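Side-chain contact in peptidase (Yersinia bercovieri, PDB 5NYW), which is of unknown function but, as an ancestral beta-subunit (Anbu) related to proteasome subunits and HslV, probably belongs to the Ntn-hydrolases: residues H34-P39 with T72-V77. Numbering follows the deposited sequence.
Sequences HLFQQP and TNLMNV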
loop_
_atom_site.group_PDB
_atom_site.type_symbol
_atom_site.label_atom_id
_atom_site.label_comp_id
_atom_site.label_asym_id
_atom_site.label_seq_id
_atom_site.Cartn_x
_atom_site.Cartn_y
_atom_site.Cartn_z
ATOM N N HIS L 34 -0.392 34.750 26.201
ATOM C CA HIS L 34 -1.813 35.010 25.992
ATOM C C HIS L 34 -2.625 34.418 27.129
ATOM O O HIS L 34 -2.207 33.433 27.738
ATOM C CB HIS L 34 -2.243 34.458 24.635
ATOM C CG HIS L 34 -1.637 35.194 23.477
ATOM N ND1 HIS L 34 -2.247 36.282 22.887
ATOM C CD2 HIS L 34 -0.457 35.037 22.843
ATOM C CE1 HIS L 34 -1.481 36.737 21.913
ATOM N NE2 HIS L 34 -0.380 36.009 21.869
ATOM N N LEU L 35 -3.769 35.029 27.435
ATOM C CA LEU L 35 -4.524 34.659 28.641
ATOM C C LEU L 35 -5.904 34.096 28.359
ATOM O O LEU L 35 -6.632 34.617 27.521
ATOM C CB LEU L 35 -4.688 35.868 29.561
ATOM C CG LEU L 35 -3.517 36.342 30.418
ATOM C CD1 LEU L 35 -3.901 37.647 31.086
ATOM C CD2 LEU L 35 -3.132 35.301 31.449
ATOM N N PHE L 36 -6.281 33.053 29.089
ATOM C CA PHE L 36 -7.657 32.574 29.013
ATOM C C PHE L 36 -8.260 32.535 30.407
ATOM O O PHE L 36 -7.894 31.691 31.241
ATOM C CB PHE L 36 -7.738 31.198 28.330
ATOM C CG PHE L 36 -7.237 31.207 26.916
ATOM C CD1 PHE L 36 -5.882 31.144 26.644
ATOM C CD2 PHE L 36 -8.119 31.346 25.862
ATOM C CE1 PHE L 36 -5.416 31.167 25.341
ATOM C CE2 PHE L 36 -7.672 31.379 24.559
ATOM C CZ PHE L 36 -6.311 31.291 24.292
ATOM N N GLN L 37 -9.159 33.487 30.660
ATOM C CA GLN L 37 -9.633 33.725 32.008
ATOM C C GLN L 37 -11.161 33.741 32.170
ATOM O O GLN L 37 -11.867 34.419 31.426
ATOM C CB GLN L 37 -9.082 35.041 32.538
ATOM C CG GLN L 37 -9.585 35.294 33.943
ATOM C CD GLN L 37 -9.103 36.572 34.540
ATOM O OE1 GLN L 37 -8.675 37.484 33.830
ATOM N NE2 GLN L 37 -9.135 36.644 35.866
ATOM N N GLN L 38 -11.652 33.008 33.167
ATOM C CA GLN L 38 -13.028 33.157 33.625
ATOM C C GLN L 38 -12.978 33.400 35.123
ATOM O O GLN L 38 -12.744 32.463 35.893
ATOM C CB GLN L 38 -13.876 31.936 33.322
ATOM C CG GLN L 38 -15.359 32.153 33.588
ATOM C CD GLN L 38 -16.233 31.164 32.840
ATOM O OE1 GLN L 38 -15.751 30.418 31.989
ATOM N NE2 GLN L 38 -17.532 31.160 33.148
ATOM N N PRO L 39 -13.193 34.661 35.541
ATOM C CA PRO L 39 -13.016 35.114 36.927
ATOM C C PRO L 39 -13.723 34.235 37.970
ATOM O O PRO L 39 -14.923 33.946 37.874
ATOM C CB PRO L 39 -13.594 36.537 36.910
ATOM C CG PRO L 39 -14.388 36.650 35.648
ATOM C CD PRO L 39 -13.680 35.748 34.674
ATOM N N THR L 72 -15.963 21.503 22.061
ATOM C CA THR L 72 -15.014 21.426 23.158
ATOM C C THR L 72 -13.974 22.557 23.004
ATOM O O THR L 72 -13.365 22.714 21.944
ATOM C CB THR L 72 -14.364 20.025 23.238
ATOM O OG1 THR L 72 -13.259 20.057 24.155
ATOM C CG2 THR L 72 -13.899 19.552 21.856
ATOM N N ASN L 73 -13.786 23.352 24.059
ATOM C CA ASN L 73 -12.851 24.474 24.003
ATOM C C ASN L 73 -12.200 24.697 25.355
ATOM O O ASN L 73 -12.560 24.045 26.331
ATOM C CB ASN L 73 -13.548 25.762 23.537
ATOM C CG ASN L 73 -14.648 26.220 24.482
ATOM O OD1 ASN L 73 -14.437 26.343 25.688
ATOM N ND2 ASN L 73 -15.832 26.471 23.936
ATOM N N LEU L 74 -11.277 25.651 25.423
ATOM C CA LEU L 74 -10.494 25.870 26.640
ATOM C C LEU L 74 -11.337 26.380 27.808
ATOM O O LEU L 74 -10.872 26.397 28.941
ATOM C CB LEU L 74 -9.346 26.849 26.353
ATOM C CG LEU L 74 -8.172 26.273 25.546
ATOM C CD1 LEU L 74 -7.105 27.316 25.254
ATOM C CD2 LEU L 74 -7.544 25.120 26.322
ATOM N N MET L 75 -12.581 26.764 27.545
ATOM C CA MET L 75 -13.454 27.248 28.609
ATOM C C MET L 75 -14.305 26.145 29.231
ATOM O O MET L 75 -14.830 26.314 30.335
ATOM C CB MET L 75 -14.337 28.373 28.087
ATOM C CG MET L 75 -13.482 29.530 27.627
ATOM S SD MET L 75 -12.394 30.169 28.917
ATOM C CE MET L 75 -13.554 31.085 29.916
ATOM N N ASN L 76 -14.479 25.042 28.505
ATOM C CA ASN L 76 -15.275 23.926 29.015
ATOM C C ASN L 76 -14.510 22.601 29.239
ATOM O O ASN L 76 -15.132 21.590 29.549
ATOM C CB ASN L 76 -16.483 23.685 28.101
ATOM C CG ASN L 76 -16.093 23.337 26.677
ATOM O OD1 ASN L 76 -15.089 22.659 26.431
ATOM N ND2 ASN L 76 -16.901 23.802 25.719
ATOM N N VAL L 77 -13.186 22.584 29.066
ATOM C CA VAL L 77 -12.420 21.388 29.438
ATOM C C VAL L 77 -12.437 21.309 30.970
ATOM O O VAL L 77 -12.374 22.335 31.662
ATOM C CB VAL L 77 -10.942 21.386 28.923
ATOM C CG1 VAL L 77 -10.897 21.225 27.406
ATOM C CG2 VAL L 77 -10.193 22.642 29.345
#
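Phe36, on strand 33-38, one of the two outermost strands of a five-stranded antiparallel sheet within the chain, offers a ring face to Leu74. CD1 of Leu74 lies 4.0 Å from the centroid of the Phe36 ring and only 2° off its normal, which defines a CH-pi contact over the ring centre. Phe36 also touches Gln63 of helix 52-65, while Leu74 meets Leu62 of that helix and Leu86 of helix 80-98. CB of Gln37 points away from the loop and its OE1 is hydrogen-bonded to OG1 of Thr205; the contact here is made by the backbone O of Gln37, 4.0 Å from CE of Met75. Gln38 points its CB back across, and CE of Met75 sits 3.5 Å from that CB. This methyl gets there through a chain bent at chi2 (-57°) and chi3 (-76°). Behind it, the loop is shaped by an Asx turn, OD1 of Asn73 accepting from N of Met75 at 2.7 Å in the carbonyl plane. Arg42 NH1, bonded to O of Leu74 and O of Val77, ties the loop to strand 42-50. With no hydrogen bond between the segments and 219 Å² buried, the direct contact of edge strand and interhelical loop is probably mainly dispersive.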